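Local coordinates for protein urocanate hydratase (Paenibacillus sp. Soil724D2, PDB 7NED) that probably adds water to thiourocanate in the bacterial breakdown of ergothioneine, using NAD+ as cofactor, and binds urocanate as well, at residues G406-R420 and D499-N513. Residues are numbered along the deposited sequence; the frame is centred on the assembly and turned at random.
Sequences GDRTKLALAVNQMVR and DGSTESDIRLETTLN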
ATOM      1  N   GLY A 406     -16.143  19.177  -5.313  1.00 17.96           N
ATOM      2  CA  GLY A 406     -16.248  20.565  -5.689  1.00 21.43           C
ATOM      3  C   GLY A 406     -16.612  21.428  -4.497  1.00 19.53           C
ATOM      4  O   GLY A 406     -16.049  22.508  -4.331  1.00 21.09           O
ATOM      5  N   ASP A 407     -17.524  20.957  -3.651  1.00 17.75           N
ATOM      6  CA  ASP A 407     -17.862  21.703  -2.434  1.00 19.97           C
ATOM      7  C   ASP A 407     -16.681  21.769  -1.468  1.00 20.14           C
ATOM      8  O   ASP A 407     -16.408  22.837  -0.892  1.00 19.26           O
ATOM      9  CB  ASP A 407     -19.072  21.073  -1.749  1.00 18.79           C
ATOM     10  CG  ASP A 407     -20.368  21.398  -2.448  1.00 23.02           C
ATOM     11  OD1 ASP A 407     -20.359  22.245  -3.361  1.00 24.97           O
ATOM     12  OD2 ASP A 407     -21.396  20.793  -2.101  1.00 27.17           O
ATOM     13  N   ARG A 408     -15.950  20.657  -1.281  1.00 16.27           N
ATOM     14  CA  ARG A 408     -14.766  20.730  -0.424  1.00 16.45           C
ATOM     15  C   ARG A 408     -13.836  21.813  -0.926  1.00 17.79           C
ATOM     16  O   ARG A 408     -13.316  22.624  -0.148  1.00 17.68           O
ATOM     17  CB  ARG A 408     -14.022  19.381  -0.356  1.00 16.35           C
ATOM     18  CG  ARG A 408     -14.796  18.324   0.351  1.00 16.53           C
ATOM     19  CD  ARG A 408     -13.992  17.072   0.629  1.00 15.29           C
ATOM     20  NE  ARG A 408     -14.895  15.926   0.721  1.00 16.86           N
ATOM     21  CZ  ARG A 408     -14.486  14.691   0.951  1.00 16.97           C
ATOM     22  NH1 ARG A 408     -13.183  14.468   1.127  1.00 17.94           N
ATOM     23  NH2 ARG A 408     -15.351  13.683   0.972  1.00 17.32           N
ATOM     24  N   THR A 409     -13.612  21.831  -2.245  1.00 19.08           N
ATOM     25  CA  THR A 409     -12.697  22.797  -2.840  1.00 18.44           C
ATOM     26  C   THR A 409     -13.205  24.220  -2.635  1.00 17.35           C
ATOM     27  O   THR A 409     -12.446  25.115  -2.252  1.00 16.85           O
ATOM     28  CB  THR A 409     -12.559  22.481  -4.330  1.00 17.73           C
ATOM     29  OG1 THR A 409     -12.070  21.137  -4.472  1.00 18.17           O
ATOM     30  CG2 THR A 409     -11.623  23.480  -5.033  1.00 17.56           C
ATOM     31  N   LYS A 410     -14.487  24.442  -2.925  1.00 17.47           N
ATOM     32  CA  LYS A 410     -15.121  25.746  -2.714  1.00 17.05           C
ATOM     33  C   LYS A 410     -14.910  26.248  -1.286  1.00 19.73           C
ATOM     34  O   LYS A 410     -14.500  27.397  -1.059  1.00 21.05           O
ATOM     35  CB  LYS A 410     -16.613  25.624  -3.040  1.00 18.79           C
ATOM     36  CG  LYS A 410     -17.420  26.856  -2.689  1.00 19.71           C
ATOM     37  CD  LYS A 410     -18.799  26.760  -3.277  1.00 24.10           C
ATOM     38  CE  LYS A 410     -19.659  27.938  -2.783  1.00 26.95           C
ATOM     39  NZ  LYS A 410     -21.080  27.684  -3.197  1.00 35.39           N
ATOM     40  N   LEU A 411     -15.224  25.409  -0.301  1.00 19.52           N
ATOM     41  CA  LEU A 411     -15.025  25.808   1.090  1.00 17.89           C
ATOM     42  C   LEU A 411     -13.563  26.159   1.360  1.00 18.15           C
ATOM     43  O   LEU A 411     -13.254  27.202   1.940  1.00 17.02           O
ATOM     44  CB  LEU A 411     -15.478  24.679   2.004  1.00 15.12           C
ATOM     45  CG  LEU A 411     -15.239  24.961   3.476  1.00 18.59           C
ATOM     46  CD1 LEU A 411     -16.020  26.237   3.959  1.00 17.47           C
ATOM     47  CD2 LEU A 411     -15.715  23.746   4.225  1.00 18.53           C
ATOM     48  N   ALA A 412     -12.646  25.271   0.980  1.00 15.67           N
ATOM     49  CA  ALA A 412     -11.252  25.477   1.355  1.00 17.09           C
ATOM     50  C   ALA A 412     -10.675  26.724   0.686  1.00 18.78           C
ATOM     51  O   ALA A 412      -9.887  27.458   1.304  1.00 15.19           O
ATOM     52  CB  ALA A 412     -10.419  24.232   1.005  1.00 15.63           C
ATOM     53  N   LEU A 413     -11.056  26.985  -0.572  1.00 17.65           N
ATOM     54  CA  LEU A 413     -10.584  28.209  -1.227  1.00 19.30           C
ATOM     55  C   LEU A 413     -11.138  29.471  -0.540  1.00 19.49           C
ATOM     56  O   LEU A 413     -10.402  30.440  -0.327  1.00 19.66           O
ATOM     57  CB  LEU A 413     -10.969  28.200  -2.710  1.00 16.22           C
ATOM     58  CG  LEU A 413     -10.151  27.224  -3.573  1.00 20.35           C
ATOM     59  CD1 LEU A 413     -10.688  27.264  -5.003  1.00 21.33           C
ATOM     60  CD2 LEU A 413      -8.653  27.490  -3.522  1.00 18.40           C
ATOM     61  N   ALA A 414     -12.439  29.490  -0.222  1.00 17.93           N
ATOM     62  CA  ALA A 414     -13.007  30.631   0.517  1.00 17.66           C
ATOM     63  C   ALA A 414     -12.278  30.834   1.837  1.00 18.56           C
ATOM     64  O   ALA A 414     -11.897  31.962   2.173  1.00 19.02           O
ATOM     65  CB  ALA A 414     -14.509  30.439   0.755  1.00 16.12           C
ATOM     66  N   VAL A 415     -12.021  29.745   2.572  1.00 17.80           N
ATOM     67  CA  VAL A 415     -11.384  29.868   3.883  1.00 16.47           C
ATOM     68  C   VAL A 415      -9.964  30.384   3.734  1.00 18.72           C
ATOM     69  O   VAL A 415      -9.514  31.237   4.516  1.00 17.33           O
ATOM     70  CB  VAL A 415     -11.416  28.527   4.629  1.00 17.02           C
ATOM     71  CG1 VAL A 415     -10.447  28.538   5.808  1.00 16.16           C
ATOM     72  CG2 VAL A 415     -12.855  28.194   5.102  1.00 16.77           C
ATOM     73  N   ASN A 416      -9.218  29.856   2.743  1.00 14.71           N
ATOM     74  CA  ASN A 416      -7.870  30.361   2.527  1.00 18.39           C
ATOM     75  C   ASN A 416      -7.891  31.854   2.226  1.00 17.95           C
ATOM     76  O   ASN A 416      -7.016  32.599   2.679  1.00 16.90           O
ATOM     77  CB  ASN A 416      -7.167  29.591   1.394  1.00 16.96           C
ATOM     78  CG  ASN A 416      -5.669  29.757   1.455  1.00 18.40           C
ATOM     79  OD1 ASN A 416      -5.051  29.449   2.478  1.00 21.13           O
ATOM     80  ND2 ASN A 416      -5.071  30.245   0.364  1.00 23.08           N
ATOM     81  N   GLN A 417      -8.842  32.304   1.419  1.00 16.64           N
ATOM     82  CA  GLN A 417      -8.910  33.740   1.203  1.00 20.14           C
ATOM     83  C   GLN A 417      -9.235  34.469   2.506  1.00 22.91           C
ATOM     84  O   GLN A 417      -8.692  35.552   2.771  1.00 21.91           O
ATOM     85  CB  GLN A 417      -9.931  34.066   0.138  1.00 20.59           C
ATOM     86  CG  GLN A 417     -10.050  35.544  -0.140  1.00 27.45           C
ATOM     87  CD  GLN A 417     -11.046  35.811  -1.235  1.00 32.64           C
ATOM     88  OE1 GLN A 417     -11.461  34.892  -1.932  1.00 37.05           O
ATOM     89  NE2 GLN A 417     -11.425  37.066  -1.406  1.00 38.60           N
ATOM     90  N   MET A 418     -10.100  33.882   3.342  1.00 19.17           N
ATOM     91  CA  MET A 418     -10.433  34.540   4.608  1.00 20.63           C
ATOM     92  C   MET A 418      -9.210  34.634   5.491  1.00 23.33           C
ATOM     93  O   MET A 418      -9.037  35.617   6.223  1.00 22.16           O
ATOM     94  CB  MET A 418     -11.552  33.785   5.333  1.00 21.80           C
ATOM     95  CG  MET A 418     -12.830  33.695   4.536  1.00 21.14           C
ATOM     96  SD  MET A 418     -14.123  32.710   5.324  1.00 26.25           S
ATOM     97  CE  MET A 418     -14.187  33.386   6.992  1.00 22.19           C
ATOM     98  N   VAL A 419      -8.348  33.607   5.457  1.00 18.66           N
ATOM     99  CA  VAL A 419      -7.091  33.713   6.184  1.00 19.57           C
ATOM    100  C   VAL A 419      -6.260  34.853   5.608  1.00 21.74           C
ATOM    101  O   VAL A 419      -5.732  35.702   6.331  1.00 21.50           O
ATOM    102  CB  VAL A 419      -6.312  32.379   6.146  1.00 18.37           C
ATOM    103  CG1 VAL A 419      -4.930  32.578   6.788  1.00 17.95           C
ATOM    104  CG2 VAL A 419      -7.060  31.296   6.888  1.00 16.21           C
ATOM    105  N   ARG A 420      -6.149  34.887   4.292  1.00 21.18           N
ATOM    106  CA  ARG A 420      -5.316  35.893   3.641  1.00 22.63           C
ATOM    107  C   ARG A 420      -5.809  37.313   3.946  1.00 24.92           C
ATOM    108  O   ARG A 420      -5.002  38.221   4.177  1.00 26.98           O
ATOM    109  CB  ARG A 420      -5.297  35.599   2.129  1.00 22.98           C
ATOM    110  CG  ARG A 420      -4.708  36.677   1.239  1.00 23.84           C
ATOM    111  CD  ARG A 420      -4.347  36.107  -0.149  1.00 21.33           C
ATOM    112  NE  ARG A 420      -5.500  35.813  -1.001  1.00 21.25           N
ATOM    113  CZ  ARG A 420      -5.869  34.584  -1.363  1.00 27.59           C
ATOM    114  NH1 ARG A 420      -5.169  33.538  -0.928  1.00 22.83           N
ATOM    115  NH2 ARG A 420      -6.929  34.389  -2.151  1.00 23.99           N
ATOM    116  N   ASP A 499      -2.991  28.435   4.745  1.00 19.21           N
ATOM    117  CA  ASP A 499      -2.232  29.461   5.439  1.00 19.48           C
ATOM    118  C   ASP A 499      -2.403  30.831   4.814  1.00 18.74           C
ATOM    119  O   ASP A 499      -1.705  31.768   5.206  1.00 20.76           O
ATOM    120  CB  ASP A 499      -0.734  29.082   5.507  1.00 19.57           C
ATOM    121  CG  ASP A 499      -0.070  29.029   4.145  1.00 22.30           C
ATOM    122  OD1 ASP A 499      -0.743  29.284   3.118  1.00 20.85           O
ATOM    123  OD2 ASP A 499       1.162  28.755   4.098  1.00 23.02           O
ATOM    124  N   GLY A 500      -3.323  30.980   3.880  1.00 16.38           N
ATOM    125  CA  GLY A 500      -3.589  32.263   3.288  1.00 18.74           C
ATOM    126  C   GLY A 500      -2.841  32.588   2.011  1.00 24.38           C
ATOM    127  O   GLY A 500      -3.279  33.479   1.275  1.00 23.09           O
ATOM    128  N   SER A 501      -1.728  31.900   1.706  1.00 22.79           N
ATOM    129  CA  SER A 501      -0.945  32.306   0.543  1.00 21.17           C
ATOM    130  C   SER A 501      -1.663  31.959  -0.744  1.00 21.99           C
ATOM    131  O   SER A 501      -2.480  31.039  -0.807  1.00 20.66           O
ATOM    132  CB  SER A 501       0.429  31.632   0.529  1.00 25.73           C
ATOM    133  OG  SER A 501       0.278  30.253   0.222  1.00 22.74           O
ATOM    134  N   THR A 502      -1.307  32.682  -1.810  1.00 22.51           N
ATOM    135  CA  THR A 502      -1.857  32.342  -3.112  1.00 23.50           C
ATOM    136  C   THR A 502      -1.334  31.002  -3.593  1.00 23.21           C
ATOM    137  O   THR A 502      -2.052  30.269  -4.273  1.00 23.77           O
ATOM    138  CB  THR A 502      -1.529  33.425  -4.136  1.00 27.56           C
ATOM    139  OG1 THR A 502      -0.115  33.625  -4.147  1.00 30.54           O
ATOM    140  CG2 THR A 502      -2.229  34.722  -3.747  1.00 30.41           C
ATOM    141  N   GLU A 503      -0.112  30.648  -3.228  1.00 20.66           N
ATOM    142  CA  GLU A 503       0.368  29.334  -3.630  1.00 22.11           C
ATOM    143  C   GLU A 503      -0.450  28.229  -2.977  1.00 23.96           C
ATOM    144  O   GLU A 503      -0.727  27.198  -3.609  1.00 19.98           O
ATOM    145  CB  GLU A 503       1.856  29.209  -3.315  1.00 24.97           C
ATOM    146  CG  GLU A 503       2.690  29.975  -4.319  1.00 23.09           C
ATOM    147  CD  GLU A 503       4.165  29.770  -4.138  1.00 37.85           C
ATOM    148  OE1 GLU A 503       4.953  30.231  -5.002  1.00 41.56           O
ATOM    149  OE2 GLU A 503       4.548  29.161  -3.119  1.00 36.75           O
ATOM    150  N   SER A 504      -0.906  28.445  -1.738  1.00 19.76           N
ATOM    151  CA  SER A 504      -1.778  27.452  -1.109  1.00 16.74           C
ATOM    152  C   SER A 504      -3.098  27.296  -1.848  1.00 19.22           C
ATOM    153  O   SER A 504      -3.705  26.215  -1.812  1.00 20.24           O
ATOM    154  CB  SER A 504      -1.986  27.823   0.365  1.00 18.57           C
ATOM    155  OG  SER A 504      -0.745  27.635   1.032  1.00 19.18           O
ATOM    156  N   ASP A 505      -3.577  28.354  -2.512  1.00 18.19           N
ATOM    157  CA  ASP A 505      -4.802  28.233  -3.294  1.00 18.12           C
ATOM    158  C   ASP A 505      -4.671  27.105  -4.306  1.00 19.25           C
ATOM    159  O   ASP A 505      -5.566  26.254  -4.444  1.00 18.06           O
ATOM    160  CB  ASP A 505      -5.094  29.550  -4.001  1.00 20.06           C
ATOM    161  CG  ASP A 505      -5.648  30.604  -3.069  1.00 23.95           C
ATOM    162  OD1 ASP A 505      -6.295  30.236  -2.056  1.00 25.08           O
ATOM    163  OD2 ASP A 505      -5.419  31.807  -3.333  1.00 28.00           O
ATOM    164  N   ILE A 506      -3.551  27.085  -5.031  1.00 20.64           N
ATOM    165  CA  ILE A 506      -3.326  26.021  -6.003  1.00 17.40           C
ATOM    166  C   ILE A 506      -3.308  24.665  -5.310  1.00 20.54           C
ATOM    167  O   ILE A 506      -3.932  23.706  -5.779  1.00 19.33           O
ATOM    168  CB  ILE A 506      -2.016  26.256  -6.778  1.00 23.31           C
ATOM    169  CG1 ILE A 506      -2.047  27.621  -7.447  1.00 27.20           C
ATOM    170  CG2 ILE A 506      -1.783  25.110  -7.765  1.00 22.50           C
ATOM    171  CD1 ILE A 506      -0.734  28.315  -7.383  1.00 31.04           C
ATOM    172  N   ARG A 507      -2.559  24.553  -4.204  1.00 14.94           N
ATOM    173  CA  ARG A 507      -2.453  23.256  -3.532  1.00 18.60           C
ATOM    174  C   ARG A 507      -3.826  22.755  -3.093  1.00 19.26           C
ATOM    175  O   ARG A 507      -4.173  21.574  -3.283  1.00 15.47           O
ATOM    176  CB  ARG A 507      -1.509  23.372  -2.336  1.00 17.15           C
ATOM    177  CG  ARG A 507      -0.067  23.789  -2.749  1.00 17.22           C
ATOM    178  CD  ARG A 507       0.954  23.681  -1.582  1.00 21.19           C
ATOM    179  NE  ARG A 507       0.566  24.477  -0.415  1.00 17.13           N
ATOM    180  CZ  ARG A 507      -0.087  23.970   0.623  1.00 24.15           C
ATOM    181  NH1 ARG A 507      -0.412  22.671   0.612  1.00 18.70           N
ATOM    182  NH2 ARG A 507      -0.418  24.759   1.666  1.00 18.31           N
ATOM    183  N   LEU A 508      -4.615  23.646  -2.480  1.00 15.98           N
ATOM    184  CA  LEU A 508      -5.913  23.254  -1.939  1.00 17.08           C
ATOM    185  C   LEU A 508      -6.848  22.822  -3.053  1.00 17.32           C
ATOM    186  O   LEU A 508      -7.558  21.820  -2.933  1.00 18.68           O
ATOM    187  CB  LEU A 508      -6.530  24.419  -1.171  1.00 16.35           C
ATOM    188  CG  LEU A 508      -5.788  24.854   0.080  1.00 19.06           C
ATOM    189  CD1 LEU A 508      -6.375  26.196   0.502  1.00 17.95           C
ATOM    190  CD2 LEU A 508      -6.059  23.812   1.150  1.00 17.16           C
ATOM    191  N   GLU A 509      -6.911  23.617  -4.118  1.00 15.27           N
ATOM    192  CA  GLU A 509      -7.751  23.283  -5.257  1.00 19.72           C
ATOM    193  C   GLU A 509      -7.355  21.945  -5.857  1.00 19.06           C
ATOM    194  O   GLU A 509      -8.219  21.107  -6.153  1.00 17.49           O
ATOM    195  CB  GLU A 509      -7.626  24.384  -6.310  1.00 18.33           C
ATOM    196  CG  GLU A 509      -8.661  24.346  -7.415  1.00 26.71           C
ATOM    197  CD  GLU A 509      -8.402  25.466  -8.416  1.00 28.21           C
ATOM    198  OE1 GLU A 509      -7.415  25.379  -9.158  1.00 43.51           O
ATOM    199  OE2 GLU A 509      -9.122  26.461  -8.415  1.00 36.73           O
ATOM    200  N   THR A 510      -6.042  21.761  -6.094  1.00 16.25           N
ATOM    201  CA  THR A 510      -5.562  20.576  -6.813  1.00 17.79           C
ATOM    202  C   THR A 510      -5.814  19.333  -5.994  1.00 17.40           C
ATOM    203  O   THR A 510      -6.390  18.363  -6.496  1.00 16.59           O
ATOM    204  CB  THR A 510      -4.077  20.710  -7.159  1.00 20.27           C
ATOM    205  OG1 THR A 510      -3.864  21.961  -7.856  1.00 20.86           O
ATOM    206  CG2 THR A 510      -3.568  19.500  -8.023  1.00 19.36           C
ATOM    207  N   THR A 511      -5.432  19.367  -4.708  1.00 15.79           N
ATOM    208  CA  THR A 511      -5.624  18.213  -3.838  1.00 15.84           C
ATOM    209  C   THR A 511      -7.095  17.893  -3.629  1.00 17.31           C
ATOM    210  O   THR A 511      -7.502  16.728  -3.718  1.00 14.47           O
ATOM    211  CB  THR A 511      -4.951  18.437  -2.483  1.00 16.73           C
ATOM    212  OG1 THR A 511      -3.535  18.342  -2.655  1.00 17.43           O
ATOM    213  CG2 THR A 511      -5.370  17.362  -1.518  1.00 17.13           C
ATOM    214  N   LEU A 512      -7.910  18.900  -3.300  1.00 14.80           N
ATOM    215  CA  LEU A 512      -9.292  18.595  -2.954  1.00 14.58           C
ATOM    216  C   LEU A 512     -10.076  18.108  -4.183  1.00 16.52           C
ATOM    217  O   LEU A 512     -10.868  17.164  -4.087  1.00 16.73           O
ATOM    218  CB  LEU A 512      -9.950  19.824  -2.287  1.00 14.82           C
ATOM    219  CG  LEU A 512      -9.365  20.092  -0.875  1.00 16.34           C
ATOM    220  CD1 LEU A 512      -9.816  21.452  -0.272  1.00 16.21           C
ATOM    221  CD2 LEU A 512      -9.685  18.940   0.114  1.00 17.18           C
ATOM    222  N   ASN A 513      -9.876  18.725  -5.353  1.00 15.34           N
ATOM    223  CA  ASN A 513     -10.568  18.203  -6.540  1.00 16.08           C
ATOM    224  C   ASN A 513     -10.172  16.749  -6.823  1.00 16.18           C
ATOM    225  O   ASN A 513     -10.998  15.955  -7.279  1.00 16.96           O
ATOM    226  CB  ASN A 513     -10.260  19.044  -7.769  1.00 18.53           C
ATOM    227  CG  ASN A 513     -10.970  20.371  -7.778  1.00 21.07           C
ATOM    228  OD1 ASN A 513     -11.990  20.582  -7.099  1.00 20.11           O
ATOM    229  ND2 ASN A 513     -10.466  21.269  -8.618  1.00 21.05           N
TER
HETATM  230  O   HOH W   1     -13.666  18.966  -3.935  1.00 21.01           O
HETATM  231  O   HOH W   2      -8.635  31.405  -2.199  1.00 24.69           O
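Asn-416 reaches from helix 407-420 into the turn that starts helix 502-525 and grips it with both ends of its amide. Its OD1 accepts from Gly-500 N at 2.7 Å, the donor standing above the carbonyl plane, while ND2 gives one bond to Ser-501 O, in the amide plane, and another to Asp-505 OD1 at 2.7 Å. With CG anti to the backbone N (chi1 -161°), the amide projects across the gap, its plane nearly perpendicular to the Asp-505 carboxylate. Cut back to an alanine, this position would probably leave Gly-500 N, Ser-501 O and Asp-505 OD1 without their amide partner. The turn is braced from within: Ser-501 OG accepts from Ser-504 N as the N-cap, and Asp-499 OD1 closes an Asx turn. Packing is also close at Gly-500: its CA sends a C-H toward Asn-416 O, and a CB would crowd Val-419 CG1 as well as strain its own backbone. Further along the buried side, Leu-508 CD1 lies 3.6 Å from Asn-416 CB, Leu-508 and Leu-512 face Ala-412, and both leucines reach Leu-496. Leu-413 packs CD2 on Asp-505 O at 3.5 Å, with CD1 beside Glu-509. At the far end Thr-409 OG1 donates to Asn-513 OD1 at 2.7 Å and accepts from a water that also takes Gly-406 N.

The solvent side is looser. There exposed Arg-420, bent at chi3 (73°), brings NH1 to Gly-500 O at 2.9 Å and forms a salt bridge with Asp-505 OD2, although both guanidinium bonds to that oxygen are weak; Thr-502 CG2 lies over one guanidinium face. The whole is an antiparallel helix pair, segments 407-420 and 502-513 having axes 8.6 Å apart at 164°, packed against strands 490-498 and 351-355 of the mixed sheet that N- and C-terminal parts of the chain build together.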